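Putative HAD family hydrolase (PDB 3MMZ) forms the haloacid dehalogenase-like, putative hydrolase domain of a longer metal-dependent protein that probably makes CMP-N-acylneuraminate from CTP and an N-acylneuraminate. Local coordinates at residues V16-G21 with V108-N113; P124-S129 with G136-V141; A5-E10 with S156-P161; I100-V105 with F118-W123; M58-T63 with R74-P79. All blocks are in the same frame, centred on the assembly; numbering follows the deposited sequence.

Contact 1. Residues V16-G21 with V108-N113. With CA (calcium ion), chain M.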
# COMPACT_ATOMS: atom_id res chain seq x y z
N VAL D 16 28.89 9.43 -7.68
CA VAL D 16 29.43 8.49 -6.71
C VAL D 16 28.29 7.85 -5.93
O VAL D 16 27.43 8.56 -5.41
CB VAL D 16 30.45 9.18 -5.76
CG1 VAL D 16 31.06 8.15 -4.81
CG2 VAL D 16 31.56 9.87 -6.57
N LEU D 17 28.30 6.53 -5.87
CA LEU D 17 27.18 5.79 -5.26
C LEU D 17 27.60 4.99 -4.03
O LEU D 17 28.56 4.22 -4.06
CB LEU D 17 26.55 4.83 -6.29
CG LEU D 17 26.13 5.41 -7.64
CD1 LEU D 17 25.78 4.29 -8.62
CD2 LEU D 17 24.96 6.38 -7.52
N ASP D 18 26.88 5.20 -2.93
CA ASP D 18 26.87 4.25 -1.83
C ASP D 18 26.25 2.93 -2.33
O ASP D 18 25.59 2.91 -3.37
CB ASP D 18 26.08 4.84 -0.66
CG ASP D 18 25.87 3.85 0.46
OD1 ASP D 18 26.87 3.29 0.97
OD2 ASP D 18 24.71 3.62 0.82
N PHE D 19 26.47 1.83 -1.61
CA PHE D 19 25.95 0.53 -2.06
C PHE D 19 24.77 0.02 -1.24
O PHE D 19 23.62 0.17 -1.68
CB PHE D 19 27.06 -0.53 -2.16
CG PHE D 19 26.59 -1.85 -2.71
CD1 PHE D 19 26.28 -1.98 -4.07
CD2 PHE D 19 26.46 -2.95 -1.89
CE1 PHE D 19 25.85 -3.20 -4.59
CE2 PHE D 19 26.04 -4.18 -2.39
CZ PHE D 19 25.73 -4.30 -3.75
N ASP D 20 25.01 -0.57 -0.07
CA ASP D 20 23.90 -1.09 0.74
C ASP D 20 22.93 0.02 1.13
O ASP D 20 23.34 1.05 1.67
CB ASP D 20 24.40 -1.81 2.00
CG ASP D 20 25.20 -3.07 1.69
OD1 ASP D 20 24.58 -4.15 1.54
OD2 ASP D 20 26.44 -2.97 1.59
N GLY D 21 21.65 -0.18 0.83
CA GLY D 21 20.62 0.77 1.23
C GLY D 21 20.37 1.83 0.18
O GLY D 21 19.37 2.55 0.25
N VAL D 108 25.20 9.77 -3.87
CA VAL D 108 23.92 9.18 -3.43
C VAL D 108 24.13 8.31 -2.20
O VAL D 108 24.97 7.40 -2.23
CB VAL D 108 23.28 8.29 -4.52
CG1 VAL D 108 21.80 8.03 -4.21
CG2 VAL D 108 23.41 8.94 -5.87
N GLY D 109 23.35 8.55 -1.15
CA GLY D 109 23.45 7.74 0.07
C GLY D 109 22.13 7.58 0.79
O GLY D 109 21.09 8.05 0.31
N ASN D 110 22.16 6.89 1.93
CA ASN D 110 20.94 6.52 2.65
C ASN D 110 21.05 6.57 4.17
O ASN D 110 20.03 6.49 4.84
CB ASN D 110 20.50 5.10 2.27
CG ASN D 110 21.32 4.04 2.98
OD1 ASN D 110 22.53 3.96 2.79
ND2 ASN D 110 20.67 3.26 3.84
N ASP D 111 22.26 6.68 4.73
CA ASP D 111 22.38 6.55 6.20
C ASP D 111 23.31 7.58 6.83
O ASP D 111 24.01 8.29 6.12
CB ASP D 111 22.76 5.11 6.61
CG ASP D 111 22.06 4.66 7.91
OD1 ASP D 111 21.90 5.46 8.86
OD2 ASP D 111 21.66 3.48 7.99
N VAL D 112 23.32 7.65 8.16
CA VAL D 112 24.08 8.70 8.86
C VAL D 112 25.58 8.68 8.56
O VAL D 112 26.25 9.74 8.59
CB VAL D 112 23.81 8.70 10.38
CG1 VAL D 112 22.32 8.93 10.64
CG2 VAL D 112 24.29 7.41 11.04
N ASN D 113 26.12 7.51 8.23
CA ASN D 113 27.53 7.45 7.83
C ASN D 113 27.81 8.09 6.47
O ASN D 113 28.97 8.20 6.08
CB ASN D 113 28.15 6.05 7.99
CG ASN D 113 27.59 5.02 7.01
OD1 ASN D 113 27.00 5.36 5.99
ND2 ASN D 113 27.79 3.75 7.32
CA CA M . 24.41 2.58 3.01
O HOH W 1 26.30 1.14 3.27
O HOH W 2 23.18 1.36 4.59
O HOH W 3 25.50 4.38 4.06

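Contact 2. Residues P124-S129 with G136-V141. With CA (calcium ion), chain F.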
# COMPACT_ATOMS: atom_id res chain seq x y z
N PRO D 124 24.53 16.31 -2.92
CA PRO D 124 24.19 15.11 -2.15
C PRO D 124 22.74 14.73 -2.42
O PRO D 124 21.89 15.61 -2.45
CB PRO D 124 24.35 15.56 -0.69
CG PRO D 124 24.20 17.05 -0.72
CD PRO D 124 24.74 17.49 -2.04
N VAL D 125 22.50 13.44 -2.64
CA VAL D 125 21.16 12.94 -2.97
C VAL D 125 20.82 11.78 -2.03
O VAL D 125 21.63 10.85 -1.83
CB VAL D 125 21.04 12.49 -4.46
CG1 VAL D 125 19.62 11.99 -4.76
CG2 VAL D 125 21.42 13.64 -5.42
N ALA D 126 19.64 11.84 -1.43
CA ALA D 126 19.18 10.79 -0.54
C ALA D 126 18.15 9.96 -1.27
O ALA D 126 17.29 10.53 -1.97
CB ALA D 126 18.56 11.40 0.73
N VAL D 127 18.23 8.64 -1.14
CA VAL D 127 17.14 7.76 -1.61
C VAL D 127 15.92 7.97 -0.71
O VAL D 127 16.06 8.44 0.43
CB VAL D 127 17.57 6.27 -1.69
CG1 VAL D 127 18.71 6.11 -2.70
CG2 VAL D 127 17.99 5.73 -0.32
N ALA D 128 14.73 7.64 -1.24
CA ALA D 128 13.47 7.85 -0.53
C ALA D 128 13.45 7.16 0.83
O ALA D 128 12.85 7.68 1.79
CB ALA D 128 12.30 7.38 -1.38
N SER D 129 14.12 6.01 0.90
CA SER D 129 14.15 5.17 2.10
C SER D 129 15.27 5.56 3.09
O SER D 129 15.49 4.87 4.09
CB SER D 129 14.31 3.69 1.71
OG SER D 129 15.36 3.53 0.76
N GLY D 136 16.70 14.97 4.96
CA GLY D 136 16.80 16.42 5.18
C GLY D 136 18.08 17.02 4.63
O GLY D 136 18.06 18.03 3.92
N ALA D 137 19.21 16.39 4.95
CA ALA D 137 20.55 16.88 4.59
C ALA D 137 20.81 16.94 3.09
O ALA D 137 21.62 17.73 2.63
CB ALA D 137 21.61 16.01 5.27
N ALA D 138 20.14 16.07 2.34
CA ALA D 138 20.28 16.02 0.89
C ALA D 138 19.85 17.30 0.19
O ALA D 138 19.03 18.08 0.70
CB ALA D 138 19.50 14.83 0.35
N ARG D 139 20.41 17.51 -0.99
CA ARG D 139 20.00 18.60 -1.86
C ARG D 139 18.81 18.17 -2.73
O ARG D 139 18.00 19.00 -3.16
CB ARG D 139 21.19 19.05 -2.71
CG ARG D 139 20.94 20.27 -3.57
CD ARG D 139 22.24 20.76 -4.18
NE ARG D 139 22.03 21.89 -5.09
CZ ARG D 139 23.01 22.59 -5.67
NH1 ARG D 139 24.29 22.28 -5.44
NH2 ARG D 139 22.72 23.59 -6.47
N ALA D 140 18.71 16.87 -2.97
CA ALA D 140 17.60 16.27 -3.72
C ALA D 140 17.27 14.92 -3.09
O ALA D 140 18.15 14.28 -2.49
CB ALA D 140 17.98 16.12 -5.18
N VAL D 141 16.01 14.49 -3.19
CA VAL D 141 15.57 13.23 -2.58
C VAL D 141 14.79 12.47 -3.64
O VAL D 141 13.90 13.04 -4.28
CB VAL D 141 14.66 13.47 -1.33
CG1 VAL D 141 14.22 12.16 -0.68
CG2 VAL D 141 15.36 14.37 -0.29
CA CA F . 17.55 19.32 1.95
O HOH W 4 18.54 21.31 0.77
O HOH W 5 19.29 20.62 3.29
O HOH W 6 16.04 17.55 1.75

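Contact 3. Residues A5-E10 with S156-P161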
# COMPACT_ATOMS: atom_id res chain seq x y z
N ALA D 5 16.15 22.92 -7.15
CA ALA D 5 16.29 22.39 -8.51
C ALA D 5 16.99 21.02 -8.52
O ALA D 5 17.92 20.77 -7.74
CB ALA D 5 17.03 23.38 -9.41
N LEU D 6 16.50 20.12 -9.36
CA LEU D 6 17.11 18.82 -9.54
C LEU D 6 18.41 18.99 -10.35
O LEU D 6 18.53 19.94 -11.12
CB LEU D 6 16.14 17.86 -10.24
CG LEU D 6 14.82 17.58 -9.49
CD1 LEU D 6 13.96 16.62 -10.31
CD2 LEU D 6 15.10 17.00 -8.09
N PRO D 7 19.39 18.09 -10.16
CA PRO D 7 20.64 18.18 -10.92
C PRO D 7 20.38 17.91 -12.40
O PRO D 7 19.47 17.15 -12.75
CB PRO D 7 21.49 17.05 -10.33
CG PRO D 7 20.48 16.06 -9.82
CD PRO D 7 19.35 16.90 -9.29
N THR D 8 21.17 18.55 -13.26
CA THR D 8 21.14 18.28 -14.69
C THR D 8 22.55 17.92 -15.12
O THR D 8 23.50 18.09 -14.35
CB THR D 8 20.70 19.51 -15.52
OG1 THR D 8 21.75 20.49 -15.51
CG2 THR D 8 19.41 20.13 -14.98
N ALA D 9 22.69 17.44 -16.36
CA ALA D 9 23.99 17.09 -16.93
C ALA D 9 25.05 18.19 -16.84
O ALA D 9 26.24 17.89 -16.73
CB ALA D 9 23.83 16.62 -18.38
N GLU D 10 24.62 19.46 -16.88
CA GLU D 10 25.56 20.60 -16.84
C GLU D 10 26.14 20.85 -15.46
O GLU D 10 27.20 21.47 -15.32
CB GLU D 10 24.90 21.88 -17.36
CG GLU D 10 24.77 21.96 -18.87
CD GLU D 10 23.79 20.94 -19.44
OE1 GLU D 10 22.68 20.79 -18.87
OE2 GLU D 10 24.13 20.30 -20.45
N SER D 156 17.32 9.64 -14.81
CA SER D 156 16.30 10.34 -15.60
C SER D 156 16.28 11.84 -15.33
O SER D 156 15.94 12.61 -16.22
CB SER D 156 14.89 9.74 -15.42
OG SER D 156 14.30 10.11 -14.18
N TRP D 157 16.67 12.25 -14.12
CA TRP D 157 16.86 13.68 -13.84
C TRP D 157 17.96 14.25 -14.74
O TRP D 157 17.81 15.32 -15.33
CB TRP D 157 17.27 13.92 -12.38
CG TRP D 157 16.27 13.53 -11.36
CD1 TRP D 157 14.94 13.26 -11.54
CD2 TRP D 157 16.51 13.42 -9.95
NE1 TRP D 157 14.35 12.96 -10.34
CE2 TRP D 157 15.29 13.04 -9.35
CE3 TRP D 157 17.65 13.57 -9.15
CZ2 TRP D 157 15.17 12.84 -7.96
CZ3 TRP D 157 17.54 13.35 -7.78
CH2 TRP D 157 16.30 13.00 -7.20
N ILE D 158 19.07 13.53 -14.82
CA ILE D 158 20.25 13.99 -15.55
C ILE D 158 20.05 13.87 -17.07
O ILE D 158 20.42 14.79 -17.81
CB ILE D 158 21.53 13.20 -15.10
CG1 ILE D 158 21.73 13.24 -13.58
CG2 ILE D 158 22.78 13.68 -15.85
CD1 ILE D 158 21.81 14.64 -13.00
N LEU D 159 19.47 12.77 -17.52
CA LEU D 159 19.45 12.45 -18.96
C LEU D 159 18.07 12.58 -19.63
O LEU D 159 17.96 12.51 -20.85
CB LEU D 159 20.01 11.04 -19.20
CG LEU D 159 21.43 10.81 -18.70
CD1 LEU D 159 21.77 9.32 -18.75
CD2 LEU D 159 22.46 11.65 -19.47
N GLY D 160 17.04 12.77 -18.82
CA GLY D 160 15.68 12.83 -19.33
C GLY D 160 15.00 11.46 -19.33
O GLY D 160 15.64 10.44 -19.06
N PRO D 161 13.70 11.44 -19.65
CA PRO D 161 12.89 10.23 -19.55
C PRO D 161 13.36 9.07 -20.43
O PRO D 161 13.12 7.92 -20.07
CB PRO D 161 11.49 10.71 -19.98
CG PRO D 161 11.49 12.18 -19.74
CD PRO D 161 12.90 12.61 -20.06
O HOH W 7 17.11 17.57 -13.93

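Contact 4. Residues I100-V105 with F118-W123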
# COMPACT_ATOMS: atom_id res chain seq x y z
N ILE D 100 38.46 16.61 -10.37
CA ILE D 100 37.04 16.96 -10.33
C ILE D 100 36.71 17.78 -9.08
O ILE D 100 37.02 17.37 -7.96
CB ILE D 100 36.14 15.70 -10.37
CG1 ILE D 100 36.43 14.87 -11.63
CG2 ILE D 100 34.64 16.09 -10.31
CD1 ILE D 100 35.82 13.49 -11.64
N ALA D 101 36.09 18.93 -9.31
CA ALA D 101 35.67 19.82 -8.24
C ALA D 101 34.51 19.19 -7.47
O ALA D 101 33.50 18.82 -8.07
CB ALA D 101 35.26 21.17 -8.82
N PRO D 102 34.65 19.05 -6.13
CA PRO D 102 33.62 18.43 -5.29
C PRO D 102 32.24 19.07 -5.47
O PRO D 102 31.22 18.40 -5.29
CB PRO D 102 34.13 18.66 -3.86
CG PRO D 102 35.58 18.89 -4.00
CD PRO D 102 35.75 19.60 -5.31
N GLU D 103 32.23 20.35 -5.83
CA GLU D 103 30.98 21.07 -6.10
C GLU D 103 30.21 20.51 -7.30
O GLU D 103 29.01 20.79 -7.47
CB GLU D 103 31.23 22.58 -6.24
CG GLU D 103 32.37 22.97 -7.18
CD GLU D 103 33.69 23.25 -6.45
OE1 GLU D 103 34.05 22.53 -5.49
OE2 GLU D 103 34.39 24.20 -6.88
N ARG D 104 30.89 19.71 -8.13
CA ARG D 104 30.29 19.13 -9.33
C ARG D 104 30.20 17.61 -9.22
O ARG D 104 30.15 16.90 -10.21
CB ARG D 104 31.04 19.59 -10.60
CG ARG D 104 30.96 21.11 -10.84
CD ARG D 104 31.70 21.56 -12.11
NE ARG D 104 31.30 20.77 -13.27
CZ ARG D 104 30.24 21.01 -14.03
NH1 ARG D 104 29.44 22.05 -13.78
NH2 ARG D 104 29.96 20.20 -15.05
N VAL D 105 30.18 17.12 -7.98
CA VAL D 105 30.01 15.71 -7.70
C VAL D 105 28.60 15.45 -7.15
O VAL D 105 28.12 16.17 -6.25
CB VAL D 105 31.10 15.17 -6.74
CG1 VAL D 105 30.84 13.70 -6.37
CG2 VAL D 105 32.49 15.31 -7.37
N PHE D 118 28.09 13.84 2.19
CA PHE D 118 27.09 14.84 1.82
C PHE D 118 27.68 16.25 1.97
O PHE D 118 27.54 17.07 1.07
CB PHE D 118 25.83 14.70 2.70
CG PHE D 118 24.78 13.75 2.17
CD1 PHE D 118 25.10 12.69 1.33
CD2 PHE D 118 23.44 13.93 2.54
CE1 PHE D 118 24.10 11.83 0.84
CE2 PHE D 118 22.44 13.08 2.07
CZ PHE D 118 22.77 12.03 1.21
N ALA D 119 28.34 16.51 3.10
CA ALA D 119 28.96 17.82 3.38
C ALA D 119 30.08 18.18 2.40
O ALA D 119 30.31 19.36 2.12
CB ALA D 119 29.47 17.89 4.83
N LEU D 120 30.78 17.16 1.91
CA LEU D 120 31.89 17.33 0.97
C LEU D 120 31.45 17.77 -0.44
O LEU D 120 32.14 18.55 -1.09
CB LEU D 120 32.67 16.02 0.85
CG LEU D 120 34.19 15.87 0.75
CD1 LEU D 120 34.90 16.96 -0.06
CD2 LEU D 120 34.78 15.79 2.15
N VAL D 121 30.31 17.26 -0.91
CA VAL D 121 29.98 17.37 -2.33
C VAL D 121 28.91 18.41 -2.64
O VAL D 121 28.16 18.82 -1.76
CB VAL D 121 29.57 16.01 -2.94
CG1 VAL D 121 30.68 14.98 -2.73
CG2 VAL D 121 28.24 15.50 -2.34
N GLY D 122 28.85 18.82 -3.90
CA GLY D 122 27.89 19.83 -4.35
C GLY D 122 26.47 19.31 -4.40
O GLY D 122 25.53 20.03 -4.06
N TRP D 123 26.31 18.05 -4.79
CA TRP D 123 24.99 17.49 -5.04
C TRP D 123 24.73 16.20 -4.25
O TRP D 123 24.72 15.11 -4.83
CB TRP D 123 24.80 17.27 -6.55
CG TRP D 123 24.64 18.56 -7.32
CD1 TRP D 123 25.63 19.32 -7.87
CD2 TRP D 123 23.41 19.23 -7.61
NE1 TRP D 123 25.09 20.43 -8.48
CE2 TRP D 123 23.72 20.39 -8.34
CE3 TRP D 123 22.05 18.95 -7.32
CZ2 TRP D 123 22.74 21.28 -8.80
CZ3 TRP D 123 21.08 19.84 -7.77
CH2 TRP D 123 21.43 20.99 -8.50
O HOH W 8 26.98 22.01 -9.93

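Contact 5. Residues M58-T63 with R74-P79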
# COMPACT_ATOMS: atom_id res chain seq x y z
N MSE D 58 32.26 7.72 -12.90
CA MSE D 58 31.46 6.91 -11.97
C MSE D 58 32.31 6.30 -10.87
O MSE D 58 33.52 6.10 -11.04
CB MSE D 58 30.75 5.77 -12.71
CG MSE D 58 30.13 6.14 -14.05
SE MSE D 58 28.56 7.29 -13.85
CE MSE D 58 27.41 6.19 -12.73
N LEU D 59 31.67 5.97 -9.75
CA LEU D 59 32.35 5.34 -8.63
C LEU D 59 31.35 4.78 -7.64
O LEU D 59 30.38 5.45 -7.29
CB LEU D 59 33.26 6.34 -7.90
CG LEU D 59 34.11 5.79 -6.74
CD1 LEU D 59 35.18 4.84 -7.24
CD2 LEU D 59 34.72 6.92 -5.93
N ILE D 60 31.60 3.55 -7.18
CA ILE D 60 30.92 3.01 -6.02
C ILE D 60 31.85 3.07 -4.82
O ILE D 60 32.99 2.59 -4.87
CB ILE D 60 30.46 1.56 -6.26
CG1 ILE D 60 29.36 1.54 -7.34
CG2 ILE D 60 29.97 0.93 -4.97
CD1 ILE D 60 28.99 0.17 -7.85
N LEU D 61 31.35 3.67 -3.74
CA LEU D 61 32.10 3.90 -2.52
C LEU D 61 31.43 3.17 -1.36
O LEU D 61 30.24 3.36 -1.12
CB LEU D 61 32.16 5.40 -2.24
CG LEU D 61 32.97 5.94 -1.06
CD1 LEU D 61 34.45 5.67 -1.26
CD2 LEU D 61 32.73 7.43 -0.92
N SER D 62 32.18 2.33 -0.64
CA SER D 62 31.63 1.60 0.50
C SER D 62 32.63 1.35 1.63
O SER D 62 33.83 1.23 1.40
CB SER D 62 30.99 0.28 0.05
OG SER D 62 30.20 -0.29 1.09
N THR D 63 32.12 1.28 2.86
CA THR D 63 32.92 1.07 4.07
C THR D 63 33.30 -0.39 4.29
O THR D 63 34.35 -0.68 4.86
CB THR D 63 32.16 1.59 5.34
OG1 THR D 63 31.62 2.90 5.10
CG2 THR D 63 33.07 1.65 6.56
N ARG D 74 31.89 -4.71 -10.97
CA ARG D 74 32.46 -5.44 -12.11
C ARG D 74 31.44 -5.56 -13.25
O ARG D 74 31.74 -5.21 -14.39
CB ARG D 74 32.94 -6.83 -11.68
CG ARG D 74 34.04 -7.43 -12.54
CD ARG D 74 34.82 -8.53 -11.80
NE ARG D 74 34.00 -9.70 -11.47
CZ ARG D 74 33.65 -10.08 -10.24
NH1 ARG D 74 32.90 -11.16 -10.06
NH2 ARG D 74 34.06 -9.39 -9.18
N LYS D 75 30.24 -6.02 -12.92
CA LYS D 75 29.17 -6.16 -13.90
C LYS D 75 28.78 -4.81 -14.52
O LYS D 75 28.51 -4.74 -15.71
CB LYS D 75 27.97 -6.91 -13.27
CG LYS D 75 26.62 -6.18 -13.27
CD LYS D 75 25.91 -6.17 -14.61
CE LYS D 75 25.10 -7.43 -14.85
NZ LYS D 75 24.26 -7.23 -16.06
N LEU D 76 28.79 -3.75 -13.71
CA LEU D 76 28.46 -2.41 -14.18
C LEU D 76 29.62 -1.71 -14.91
O LEU D 76 29.43 -0.64 -15.49
CB LEU D 76 28.00 -1.53 -13.00
CG LEU D 76 26.72 -1.93 -12.25
CD1 LEU D 76 26.53 -1.02 -11.04
CD2 LEU D 76 25.52 -1.88 -13.18
N LYS D 77 30.81 -2.32 -14.89
CA LYS D 77 32.02 -1.72 -15.49
C LYS D 77 32.39 -0.35 -14.89
O LYS D 77 32.78 0.58 -15.61
CB LYS D 77 31.89 -1.60 -17.02
CG LYS D 77 31.63 -2.89 -17.78
CD LYS D 77 31.38 -2.57 -19.25
CE LYS D 77 31.57 -3.78 -20.15
NZ LYS D 77 30.33 -4.59 -20.26
N ILE D 78 32.23 -0.22 -13.57
CA ILE D 78 32.61 1.02 -12.88
C ILE D 78 33.52 0.72 -11.68
O ILE D 78 33.40 -0.35 -11.06
CB ILE D 78 31.37 1.89 -12.45
CG1 ILE D 78 30.47 1.15 -11.47
CG2 ILE D 78 30.60 2.39 -13.68
CD1 ILE D 78 29.34 2.02 -10.91
N PRO D 79 34.44 1.65 -11.36
CA PRO D 79 35.39 1.38 -10.29
C PRO D 79 34.74 1.33 -8.90
O PRO D 79 33.68 1.92 -8.68
CB PRO D 79 36.39 2.55 -10.37
CG PRO D 79 36.12 3.23 -11.66
CD PRO D 79 34.69 2.96 -12.00

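Contact 1. Residues V16-G21 with V108-N113
The carboxylate of Asp-18 and the amide of Asn-110 lie in nearly parallel planes, 9° apart, although the two side chains cross at about a right angle. They meet oxygen to oxygen, with OD2 of Asp-18 3.0 Å from OD1 of Asn-110, and calcium bridges the pair. The backbone O of Asp-20 binds the metal at 2.3 Å, while its OD2 lies away from the ion, at the edge of the Phe-19 ring and in its plane. With CG anti to the backbone N (chi1 173°), the Asp-18 carboxylate is carried toward Asn-110 and the calcium. Three waters complete six ligands; one donates to OD1 of Asp-18, one accepts from ND2 of Asn-110, and one donates to OD1 of Asn-113. Thr-22 OG1 hydrogen-bonds OD2 of Asp-18 from the second shell.

Next to the metal site the two segments pair as parallel strands, Leu-17 opposite Val-108. Val-108 N binds Val-16 O, and Asp-18 N binds Val-108 O, each at 3.0 Å. Leu-17 CD2 and Val-108 CG2 are pressed to 3.4 Å, side by side. Gly-21 has a positive phi and passes where a CB would strike ND2 of Asn-110.

Asp-18 and Asp-20 fit the DxDx(T/V) signature of HAD phosphatases at a strand end. The oxygens of Asp-18, Asp-20 and Asn-110 crowd together without hydrogen bonds among them, so the cation would probably offset their mutual repulsion.

Contact 2. Residues P124-S129 with G136-V141
Val-125 and Val-141 adopt the same first torsion, each with CG1 anti to the backbone N (chi1 -179° in both), and each sets that methyl against a carbonyl of the partner strand. CG1 of Val-125 reaches Ala-140 O at 3.5 Å, and CG1 of Val-141 reaches Ala-126 O at 3.7 Å. The parallel pairing beneath them is backbone work. Ala-126 N donates to Ala-140 O at 3.0 Å, in the carbonyl plane, and CA of Val-125 adds a CH contact to the same oxygen. Pro-124 O is gripped by Arg-139 N at 2.8 Å and only weakly by Ala-140 N.

Small side chains let the segments close up: CB of Ala-126 and CB of Ala-138 touch at 3.6 Å. Arg-139 crosses Pro-124 obliquely through its CB, then runs extended toward Gly-122 O, which NH1 hydrogen-bonds, and toward a cation-pi contact with Trp-123.

At the end of helix 132-137, Gly-136 O from its last turn and Ala-138 O just beyond it bind a calcium ion together with three waters and the same two carbonyls of a neighbouring subunit, so this ion joins two chains. The contact closes the beta-alpha-beta unit of strand 123-126, helix 132-137 and strand 140-141. Helix 150-159 packs on Val-125 and Ala-140, and Phe-118 of helix 115-120 on Pro-124 and Ala-138.

Contact 3. Residues A5-E10 with S156-P161
Leu-6 lays its CD1 methyl over one face of the Trp-157 indole, 3.7 Å from the centroid of the five-membered ring and 12° off the ring normal, a clear CH-pi contact between side chains that cross at about a right angle. CG of Trp-157 is anti to its carbonyl carbon (chi1 -64°), which starts the indole toward Leu-6 and Pro-7. Pro-7 comes at it obliquely, its CD meeting CE3 of Trp-157 at 3.7 Å. The same face of the pyrrolidine also meets Ile-158, whose CD1 packs on CB of Pro-7 at 3.6 Å. Ile-158 also uses its second branch, CG2, against CB of Ala-9 at 4.0 Å.

No hydrogen bond passes directly between the segments. Instead one water donates to both Pro-7 O and Trp-157 O, at 2.7 Å each, and ties the N-terminal loop to the last turn of helix 150-159. An alanine in place of Trp-157 would probably leave Leu-6 CD1 without its aromatic face and open a gap beside Pro-7, Val-125 and Ala-140. Leu-6 also packs on Val-133 of one neighbouring subunit and Pro-161 of another.

The chemistry is thus that of a hydrophobic seam with a single water bridge. It fastens the loop before strand 14-17 to the C-terminal helix chiefly by shape and apolar surface, while the contact buries Ala-9 N without a partner.

Contact 4. Residues I100-V105 with F118-W123
Gly-122 fits against Pro-102 and Glu-103 so closely that a CB on it would collide with Glu-103 O. In this tight part its N donates to Pro-102 O at 2.8 Å, and its CA directs a hydrogen at Glu-103 O with an angle of 173°. Pro-102 O also accepts from Val-105 N, the two donors coming from opposite faces of its plane, and Pro-102 CB rests on Leu-120 O at 3.4 Å. One residue on, Trp-123 N binds Val-105 O at 3.0 Å. Under this backbone seam chi1 of Val-121 (-56°), with CG1 anti to the carbonyl carbon, puts that methyl 3.9 Å from CG1 of Val-105, the side chains crossing at about a right angle.

Toward solvent the fit is looser. Pro-102 CB stays 4.2 Å from Leu-120 CD1. Glu-103 is exposed, and its CB leaves the backbone away from segment 118-123. A water in the plane of the Trp-123 ring accepts from NE1 at 2.9 Å, with only a weak bond to Glu-103 O.

The segments join the turn leading into strand 105-109 to the end of helix 115-120. Leu-120 and Val-121 also touch helix 87-98. Because the direct bonds run from main chain to main chain, the contact depends on the path of the two backbones, and on a glycine at its closest point, more than on polar side chains.

Contact 5. Residues M58-T63 with R74-P79
Ile-60 and Pro-79 supply the one hydrogen bond between these segments: Ile-60 N donates to Pro-79 O at 3.0 Å, almost perfectly straight (177°) and in the carbonyl plane. The same oxygen lies 3.6 Å from CD1 of Leu-59. Around this bond the proline ring packs close, its CD 3.5 Å from the backbone O of Met-58, while its CB makes an apolar contact with Leu-59 CD1 at 4.1 Å.

The bond starts the pairing of strand 57-62 with strand 80-82, so the contact belongs to a beta-alpha-beta unit of the parallel HAD sheet, with helix 68-76 as the connection. That helix ends in a Schellman motif at Lys-77, whose positive phi turns the chain back toward the sheet.

Hydrophobic packing centres on Ile-78, which points toward the strand and divides its branches. CG2 sits on CB of Met-58, a selenomethionine, at 3.5 Å. The longer arm, its CG1 lodged between backbone N and carbonyl carbon (chi1 62°), ends with CD1 3.6 Å from Ile-60 CD1, the two side chains crossing at about a right angle. Replacing Ile-78 by an alanine would probably open a gap beside Ile-60 and leave its CD1 with only Leu-76 CD1, 4.2 Å from it, as a partner from segment 74-79. Helix 42-53 packs on Met-58 and Leu-76, whereas Leu-59 turns to Trp-94 of helix 87-98.

In the fold
From the N terminus, the loop 5-10 is the first segment met, and contact 3 pairs it with the C-terminal helix; the long loop so closed encloses the other four contacts. Contact 1 opens next, at strand 14-17. Inside its span contact 5 closes a short beta-alpha-beta loop, and its Leu-59 and Leu-61 hydrogen-bond Leu-17 of contact 1, strand to strand. Contact 4 opens before contact 1 closes and shuts after it, so the two cross, binding strand 105-109 and helix 115-120 together. Contact 2 follows both in series and adds the last strand. Contacts 5, 1 and 2 thus run across one parallel sheet, while Trp-123 and Trp-157 connect contacts 4 and 2 to contact 3.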